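Local coordinates for protein D-alanyl-D-alanine carboxypeptidase DacD (Escherichia coli, PDB 5FSR) that removes the C-terminal D-alanine from peptidoglycan precursor peptides as a penicillin-binding serine DD-carboxypeptidase that takes part in bacterial cell wall biogenesis, at residues D184-S189 against I256-G261; D224-V229 against E271-L276; D230-G235 against N243-A248. All blocks are in the same frame, centred on the assembly; numbering follows the deposited sequence.

Interaction 1: residues D184-S189 against I256-G261; sequences DLAVLS and IAVVMG
The helical turn bearing L185, A186 and S189 runs roughly antiparallel to strand 256-260, with 146° between their directions and 8.5 Å between their axes at closest approach. As expected of an extended strand, alternate residues, I256, V258 and M260, turn their CB atoms toward the helix. V258 sits at the middle. Its CG1 is anti to the backbone N (chi1 175°), which turns CG2 onto the helix backbone, 3.6 Å from the N of A186 and close to that residue's CB. With only a methyl at A186, the branched V258 can come right up to the main chain. Toward the C-terminal end of the strand, L185 and M260 cross at about a right angle: the bend at chi3 of M260 (94°) in its flexible thioether chain brings CE to 3.7 Å from CD1 of L185. At the other end, CB of S189 faces CG2 of I256 at 4.1 Å. The serine's OG turns back to the carbonyl oxygen of L185 within the helix, which suits a small polar residue to this buried face, although the modelled bond is doubtfully short. This is helix-on-sheet packing in the serine beta-lactamase/DD-peptidase fold: helix 182-193 covers one face of the five-stranded antiparallel sheet, with S189 and K233, the probable substrate-binding lysine, about 8 Å apart between nearest side-chain atoms.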
loop_
_atom_site.group_PDB
_atom_site.type_symbol
_atom_site.label_atom_id
_atom_site.label_comp_id
_atom_site.label_asym_id
_atom_site.label_seq_id
_atom_site.Cartn_x
_atom_site.Cartn_y
_atom_site.Cartn_z
ATOM N N ASP A 184 -1.638 3.018 -9.134
ATOM C CA ASP A 184 -0.247 3.194 -8.628
ATOM C C ASP A 184 -0.104 3.068 -7.112
ATOM O O ASP A 184 0.854 2.519 -6.651
ATOM C CB ASP A 184 0.376 4.514 -9.098
ATOM C CG ASP A 184 0.726 4.496 -10.563
ATOM O OD1 ASP A 184 0.244 3.565 -11.262
ATOM O OD2 ASP A 184 1.460 5.409 -11.037
ATOM N N LEU A 185 -1.093 3.521 -6.355
ATOM C CA LEU A 185 -1.040 3.494 -4.877
ATOM C C LEU A 185 -1.371 2.089 -4.369
ATOM O O LEU A 185 -0.857 1.654 -3.312
ATOM C CB LEU A 185 -2.002 4.546 -4.267
ATOM C CG LEU A 185 -1.669 6.023 -4.510
ATOM C CD1 LEU A 185 -2.794 6.976 -4.084
ATOM C CD2 LEU A 185 -0.400 6.394 -3.764
ATOM N N ALA A 186 -2.259 1.403 -5.075
ATOM C CA ALA A 186 -2.440 -0.050 -4.863
ATOM C C ALA A 186 -1.128 -0.820 -5.041
ATOM O O ALA A 186 -0.750 -1.627 -4.179
ATOM C CB ALA A 186 -3.497 -0.591 -5.800
ATOM N N VAL A 187 -0.413 -0.521 -6.122
ATOM C CA VAL A 187 0.869 -1.168 -6.392
ATOM C C VAL A 187 1.945 -0.805 -5.348
ATOM O O VAL A 187 2.729 -1.683 -4.899
ATOM C CB VAL A 187 1.367 -0.883 -7.828
ATOM C CG1 VAL A 187 2.752 -1.511 -8.100
ATOM C CG2 VAL A 187 0.365 -1.416 -8.831
ATOM N N LEU A 188 1.947 0.461 -4.925
ATOM C CA LEU A 188 2.924 0.923 -3.961
ATOM C C LEU A 188 2.563 0.288 -2.648
ATOM O O LEU A 188 3.467 -0.111 -1.886
ATOM C CB LEU A 188 2.995 2.459 -3.846
ATOM C CG LEU A 188 3.908 2.997 -2.729
ATOM C CD1 LEU A 188 5.366 2.696 -3.009
ATOM C CD2 LEU A 188 3.671 4.476 -2.501
ATOM N N SER A 189 1.273 0.194 -2.353
ATOM C CA SER A 189 0.877 -0.419 -1.070
ATOM C C SER A 189 1.269 -1.890 -1.001
ATOM O O SER A 189 1.755 -2.347 0.037
ATOM C CB SER A 189 -0.609 -0.227 -0.763
ATOM O OG SER A 189 -0.995 1.101 -0.948
ATOM N N ILE A 256 -6.274 -5.370 -0.791
ATOM C CA ILE A 256 -5.869 -4.016 -0.703
ATOM C C ILE A 256 -6.959 -3.207 -1.413
ATOM O O ILE A 256 -7.120 -3.357 -2.605
ATOM C CB ILE A 256 -4.476 -3.841 -1.352
ATOM C CG1 ILE A 256 -3.414 -4.642 -0.595
ATOM C CG2 ILE A 256 -4.053 -2.386 -1.361
ATOM C CD1 ILE A 256 -2.063 -4.644 -1.267
ATOM N N ALA A 257 -7.704 -2.381 -0.663
ATOM C CA ALA A 257 -8.676 -1.456 -1.225
ATOM C C ALA A 257 -8.167 -0.005 -1.233
ATOM O O ALA A 257 -7.863 0.550 -0.182
ATOM C CB ALA A 257 -9.949 -1.536 -0.431
ATOM N N VAL A 258 -8.045 0.589 -2.424
ATOM C CA VAL A 258 -7.773 2.012 -2.580
ATOM C C VAL A 258 -9.070 2.674 -2.977
ATOM O O VAL A 258 -9.740 2.205 -3.924
ATOM C CB VAL A 258 -6.713 2.294 -3.658
ATOM C CG1 VAL A 258 -6.549 3.787 -3.892
ATOM C CG2 VAL A 258 -5.369 1.717 -3.258
ATOM N N VAL A 259 -9.450 3.735 -2.254
ATOM C CA VAL A 259 -10.584 4.563 -2.642
ATOM C C VAL A 259 -10.080 5.993 -2.780
ATOM O O VAL A 259 -9.288 6.429 -1.972
ATOM C CB VAL A 259 -11.727 4.466 -1.612
ATOM C CG1 VAL A 259 -12.839 5.481 -1.920
ATOM C CG2 VAL A 259 -12.298 3.048 -1.566
ATOM N N MET A 260 -10.530 6.718 -3.803
ATOM C CA MET A 260 -10.111 8.100 -4.036
ATOM C C MET A 260 -11.250 8.989 -4.543
ATOM O O MET A 260 -11.957 8.640 -5.493
ATOM C CB MET A 260 -8.982 8.145 -5.043
ATOM C CG MET A 260 -7.728 7.449 -4.556
ATOM S SD MET A 260 -6.312 7.819 -5.599
ATOM C CE MET A 260 -5.658 9.199 -4.655
ATOM N N GLY A 261 -11.409 10.149 -3.906
ATOM C CA GLY A 261 -12.439 11.105 -4.282
ATOM C C GLY A 261 -13.828 10.794 -3.772
ATOM O O GLY A 261 -14.799 11.187 -4.409
#

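Interaction 2: residues D224-V229 against E271-L276; sequences DKTMNV and EARKLL
D224 and R273 carry the charged part of this contact, reaching for each other from opposite directions between a loop and helix 265-282. The backbones stay well apart, 9.1 Å between CA of M227 and CA of R273, so side chains, chiefly the long M227 and R273, make the contact. OD2 of D224 forms a salt bridge with NE of R273; the modelled separation of 2.5 Å is doubtfully short. The groups do not meet as a flat, two-pronged pair: carboxylate and guanidinium planes are 44° apart, and the acid lies over one face of the arginine, with OD1 of D224 3.5 Å above the plane and displaced toward its rim. Because the acid comes from over the face, the pairing is better read as electrostatic than as a straight N-H...O bond. A bend at chi3 of R273 (-82°) turns the guanidinium to this position. The same OD1 also receives a weak bond from the backbone N of T226, tying the acid to its own loop.

The apolar part belongs to M227. Its SD rests 3.6 Å from CG of R273, and the bend at chi3 (77°) carries CE on to CB of L276, 3.9 Å away. An unbranched thioether suits this place, since it can follow first the aliphatic stem of the arginine and then the leucine. L276 in turn is buried against L255 and A257 of the sheet.

The chemistry is thus graded from outside inward: a charge pair near solvent, whose strength water would probably moderate, then a thioether, then a hydrocarbon core, consistent with a loop attached to the outer helix away from the catalytic residues.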
loop_
_atom_site.group_PDB
_atom_site.type_symbol
_atom_site.label_atom_id
_atom_site.label_comp_id
_atom_site.label_asym_id
_atom_site.label_seq_id
_atom_site.Cartn_x
_atom_site.Cartn_y
_atom_site.Cartn_z
ATOM N N ASP A 224 -12.090 -1.580 13.549
ATOM C CA ASP A 224 -13.286 -2.243 13.030
ATOM C C ASP A 224 -13.410 -3.596 13.693
ATOM O O ASP A 224 -12.463 -4.368 13.707
ATOM C CB ASP A 224 -13.199 -2.397 11.517
ATOM C CG ASP A 224 -14.507 -2.857 10.887
ATOM O OD1 ASP A 224 -15.500 -3.110 11.596
ATOM O OD2 ASP A 224 -14.542 -2.999 9.648
ATOM N N LYS A 225 -14.593 -3.874 14.233
ATOM C CA LYS A 225 -14.863 -5.112 14.973
ATOM C C LYS A 225 -15.585 -6.150 14.088
ATOM O O LYS A 225 -16.383 -6.967 14.598
ATOM C CB LYS A 225 -15.692 -4.812 16.250
ATOM N N THR A 226 -15.340 -6.107 12.782
ATOM C CA THR A 226 -15.844 -7.113 11.864
ATOM C C THR A 226 -14.817 -7.633 10.832
ATOM O O THR A 226 -15.176 -8.478 10.003
ATOM C CB THR A 226 -17.100 -6.593 11.131
ATOM O OG1 THR A 226 -17.908 -7.708 10.735
ATOM C CG2 THR A 226 -16.749 -5.739 9.894
ATOM N N MET A 227 -13.568 -7.144 10.887
ATOM C CA MET A 227 -12.464 -7.566 9.987
ATOM C C MET A 227 -11.103 -7.467 10.717
ATOM O O MET A 227 -11.034 -6.989 11.864
ATOM C CB MET A 227 -12.398 -6.693 8.720
ATOM C CG MET A 227 -13.709 -6.133 8.174
ATOM S SD MET A 227 -13.454 -5.340 6.571
ATOM C CE MET A 227 -13.327 -6.766 5.503
ATOM N N ASN A 228 -10.048 -7.918 10.041
ATOM C CA ASN A 228 -8.667 -7.843 10.511
ATOM C C ASN A 228 -7.950 -6.865 9.594
ATOM O O ASN A 228 -7.138 -7.284 8.746
ATOM C CB ASN A 228 -8.024 -9.251 10.463
ATOM C CG ASN A 228 -6.534 -9.272 10.832
ATOM O OD1 ASN A 228 -5.987 -8.301 11.328
ATOM N ND2 ASN A 228 -5.878 -10.402 10.591
ATOM N N VAL A 229 -8.295 -5.578 9.724
ATOM C CA VAL A 229 -7.685 -4.496 8.932
ATOM C C VAL A 229 -6.448 -3.979 9.674
ATOM O O VAL A 229 -6.541 -3.577 10.832
ATOM C CB VAL A 229 -8.656 -3.323 8.655
ATOM C CG1 VAL A 229 -7.951 -2.181 7.930
ATOM C CG2 VAL A 229 -9.846 -3.769 7.832
ATOM N N GLU A 271 -17.253 2.803 1.600
ATOM C CA GLU A 271 -16.941 2.345 0.261
ATOM C C GLU A 271 -15.760 1.394 0.305
ATOM O O GLU A 271 -15.800 0.367 -0.372
ATOM C CB GLU A 271 -16.633 3.497 -0.696
ATOM C CG GLU A 271 -17.777 4.461 -1.010
ATOM C CD GLU A 271 -19.138 3.804 -1.238
ATOM O OE1 GLU A 271 -19.218 2.870 -2.055
ATOM O OE2 GLU A 271 -20.132 4.245 -0.614
ATOM N N ALA A 272 -14.738 1.714 1.118
ATOM C CA ALA A 272 -13.559 0.847 1.289
ATOM C C ALA A 272 -13.851 -0.506 1.925
ATOM O O ALA A 272 -13.272 -1.527 1.501
ATOM C CB ALA A 272 -12.471 1.548 2.095
ATOM N N ARG A 273 -14.701 -0.497 2.956
ATOM C CA ARG A 273 -15.178 -1.720 3.612
ATOM C C ARG A 273 -16.297 -2.430 2.812
ATOM O O ARG A 273 -16.547 -3.600 3.040
ATOM C CB ARG A 273 -15.665 -1.398 5.036
ATOM C CG ARG A 273 -15.665 -2.562 6.032
ATOM C CD ARG A 273 -16.587 -2.236 7.212
ATOM N NE ARG A 273 -15.881 -1.393 8.192
ATOM C CZ ARG A 273 -16.435 -0.520 9.039
ATOM N NH1 ARG A 273 -17.741 -0.283 9.054
ATOM N NH2 ARG A 273 -15.647 0.155 9.864
ATOM N N LYS A 274 -16.995 -1.726 1.922
ATOM C CA LYS A 274 -17.897 -2.372 0.944
ATOM C C LYS A 274 -17.064 -3.144 -0.108
ATOM O O LYS A 274 -17.457 -4.218 -0.531
ATOM C CB LYS A 274 -18.757 -1.310 0.256
ATOM C CG LYS A 274 -19.710 -1.785 -0.823
ATOM C CD LYS A 274 -20.190 -0.631 -1.707
ATOM C CE LYS A 274 -21.072 0.365 -0.976
ATOM N NZ LYS A 274 -21.582 1.400 -1.922
ATOM N N LEU A 275 -15.929 -2.584 -0.522
ATOM C CA LEU A 275 -15.066 -3.231 -1.501
ATOM C C LEU A 275 -14.425 -4.491 -0.941
ATOM O O LEU A 275 -14.563 -5.570 -1.545
ATOM C CB LEU A 275 -13.968 -2.299 -1.996
ATOM C CG LEU A 275 -14.346 -1.345 -3.112
ATOM C CD1 LEU A 275 -13.152 -0.436 -3.404
ATOM C CD2 LEU A 275 -14.754 -2.124 -4.373
ATOM N N LEU A 276 -13.766 -4.342 0.207
ATOM C CA LEU A 276 -13.125 -5.434 0.950
ATOM C C LEU A 276 -14.071 -6.536 1.429
ATOM O O LEU A 276 -13.689 -7.694 1.528
ATOM C CB LEU A 276 -12.420 -4.883 2.203
ATOM C CG LEU A 276 -11.167 -4.061 1.999
ATOM C CD1 LEU A 276 -10.793 -3.293 3.293
ATOM C CD2 LEU A 276 -10.039 -4.961 1.531
#

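Interaction 3: residues D230-G235 against N243-A248; sequences DGLKTG and NLIASA
L232 and I245 meet obliquely beside a kink in the hairpin: CB of L232 lies 3.7 Å from CG2 of I245, while CD1 reaches on to CB of S247. The kink is a classic beta bulge, in which L232 and K233 both face I245. The carbonyl oxygen of I245 accepts two bonds, from L232 N at 2.8 Å and from K233 N at 3.0 Å, the latter in the carbonyl plane and the former tilted 25° from it. Glycine suits position 231, where a CB would crowd CA of A246. Beyond the bulge the strands pair antiparallel. K233 leaves the sheet on the face of I245, but its chain leads away toward S130, to whose OG the NZ makes a weak bond. On the other face T234 and L244 cross, with CG2 of the threonine 3.9 Å from CD1 of the leucine. G235 pairs with N243, whose amide is anchored by G261 N and T237 OG1.

K233-T234-G235 is the KTG motif of penicillin-binding proteins. Backbone bonds fix its strand in register, hydrocarbon packs beside it, and the lysine amine lies near S130 and K67, consistent with its probable role in substrate binding.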
loop_
_atom_site.group_PDB
_atom_site.type_symbol
_atom_site.label_atom_id
_atom_site.label_comp_id
_atom_site.label_asym_id
_atom_site.label_seq_id
_atom_site.Cartn_x
_atom_site.Cartn_y
_atom_site.Cartn_z
ATOM N N ASP A 230 -5.296 -4.013 9.015
ATOM C CA ASP A 230 -4.062 -3.525 9.606
ATOM C C ASP A 230 -3.544 -2.388 8.696
ATOM O O ASP A 230 -2.342 -2.146 8.617
ATOM C CB ASP A 230 -3.074 -4.691 9.862
ATOM C CG ASP A 230 -2.609 -5.401 8.578
ATOM O OD1 ASP A 230 -2.802 -4.901 7.453
ATOM O OD2 ASP A 230 -2.009 -6.485 8.705
ATOM N N GLY A 231 -4.538 -1.654 8.155
ATOM C CA GLY A 231 -4.583 -0.928 6.873
ATOM C C GLY A 231 -3.496 0.068 6.729
ATOM O O GLY A 231 -2.485 -0.060 7.423
ATOM N N LEU A 232 -3.634 1.023 5.797
ATOM C CA LEU A 232 -2.532 1.947 5.548
ATOM C C LEU A 232 -2.805 3.402 6.015
ATOM O O LEU A 232 -2.225 3.834 6.981
ATOM C CB LEU A 232 -2.015 1.863 4.108
ATOM C CG LEU A 232 -1.143 0.625 3.790
ATOM C CD1 LEU A 232 -1.966 -0.541 3.215
ATOM C CD2 LEU A 232 -0.021 0.941 2.822
ATOM N N LYS A 233 -3.666 4.137 5.328
ATOM C CA LYS A 233 -3.742 5.559 5.512
ATOM C C LYS A 233 -4.989 6.173 4.846
ATOM O O LYS A 233 -5.438 5.739 3.773
ATOM C CB LYS A 233 -2.472 6.229 4.959
ATOM C CG LYS A 233 -2.253 7.668 5.423
ATOM C CD LYS A 233 -0.782 8.125 5.294
ATOM C CE LYS A 233 -0.384 9.089 6.427
ATOM N NZ LYS A 233 1.040 8.869 6.872
ATOM N N THR A 234 -5.518 7.199 5.514
ATOM C CA THR A 234 -6.638 7.984 5.053
ATOM C C THR A 234 -6.156 9.409 4.727
ATOM O O THR A 234 -5.108 9.836 5.170
ATOM C CB THR A 234 -7.736 7.994 6.119
ATOM O OG1 THR A 234 -7.181 8.418 7.351
ATOM C CG2 THR A 234 -8.303 6.605 6.344
ATOM N N GLY A 235 -6.895 10.131 3.899
ATOM C CA GLY A 235 -6.472 11.460 3.540
ATOM C C GLY A 235 -7.494 12.260 2.766
ATOM O O GLY A 235 -8.617 11.800 2.455
ATOM N N ASN A 243 -9.876 10.235 0.476
ATOM C CA ASN A 243 -9.101 9.134 -0.035
ATOM C C ASN A 243 -8.784 8.143 1.081
ATOM O O ASN A 243 -8.840 8.485 2.250
ATOM C CB ASN A 243 -7.804 9.642 -0.691
ATOM C CG ASN A 243 -8.038 10.789 -1.660
ATOM O OD1 ASN A 243 -9.020 10.818 -2.387
ATOM N ND2 ASN A 243 -7.118 11.757 -1.662
ATOM N N LEU A 244 -8.442 6.907 0.693
ATOM C CA LEU A 244 -8.157 5.836 1.654
ATOM C C LEU A 244 -7.330 4.695 1.038
ATOM O O LEU A 244 -7.386 4.457 -0.159
ATOM C CB LEU A 244 -9.465 5.298 2.200
ATOM C CG LEU A 244 -9.374 4.201 3.268
ATOM C CD1 LEU A 244 -10.556 4.248 4.208
ATOM C CD2 LEU A 244 -9.287 2.836 2.627
ATOM N N ILE A 245 -6.511 4.052 1.886
ATOM C CA ILE A 245 -5.788 2.826 1.563
ATOM C C ILE A 245 -5.920 1.905 2.785
ATOM O O ILE A 245 -5.275 2.134 3.804
ATOM C CB ILE A 245 -4.334 3.094 1.156
ATOM C CG1 ILE A 245 -4.331 4.099 -0.002
ATOM C CG2 ILE A 245 -3.612 1.810 0.726
ATOM C CD1 ILE A 245 -3.075 4.199 -0.806
ATOM N N ALA A 246 -6.813 0.896 2.671
ATOM C CA ALA A 246 -6.951 -0.163 3.642
ATOM C C ALA A 246 -6.450 -1.516 3.100
ATOM O O ALA A 246 -6.329 -1.748 1.885
ATOM C CB ALA A 246 -8.390 -0.259 4.099
ATOM N N SER A 247 -6.130 -2.413 4.012
ATOM C CA SER A 247 -5.706 -3.750 3.656
ATOM C C SER A 247 -6.155 -4.670 4.788
ATOM O O SER A 247 -6.037 -4.313 5.956
ATOM C CB SER A 247 -4.201 -3.810 3.410
ATOM O OG SER A 247 -3.740 -5.138 3.318
ATOM N N ALA A 248 -6.728 -5.801 4.414
ATOM C CA ALA A 248 -7.389 -6.708 5.351
ATOM C C ALA A 248 -6.913 -8.125 5.098
ATOM O O ALA A 248 -6.645 -8.500 3.962
ATOM C CB ALA A 248 -8.896 -6.619 5.217
#

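In the fold
The three contacts are built on one antiparallel sheet. Interaction 3 lies within it, pairing the edge strand 228-236 with strand 242-250; interaction 1 is the buried cover of one face by helix 182-193, and interaction 2 joins helix 265-282, on the other face, to the surface loop leading into strand 228-236. Chemistry follows place: backbone bonding in interaction 3, almost pure hydrocarbon in interaction 1, a charge pair and a thioether in interaction 2. Strand 253-262 links the layers, V259 O probably bonding L244 N while A257 CB packs on L276 CG. S189 also touches I245, so interactions 1 and 3 share a core next to the probable active site.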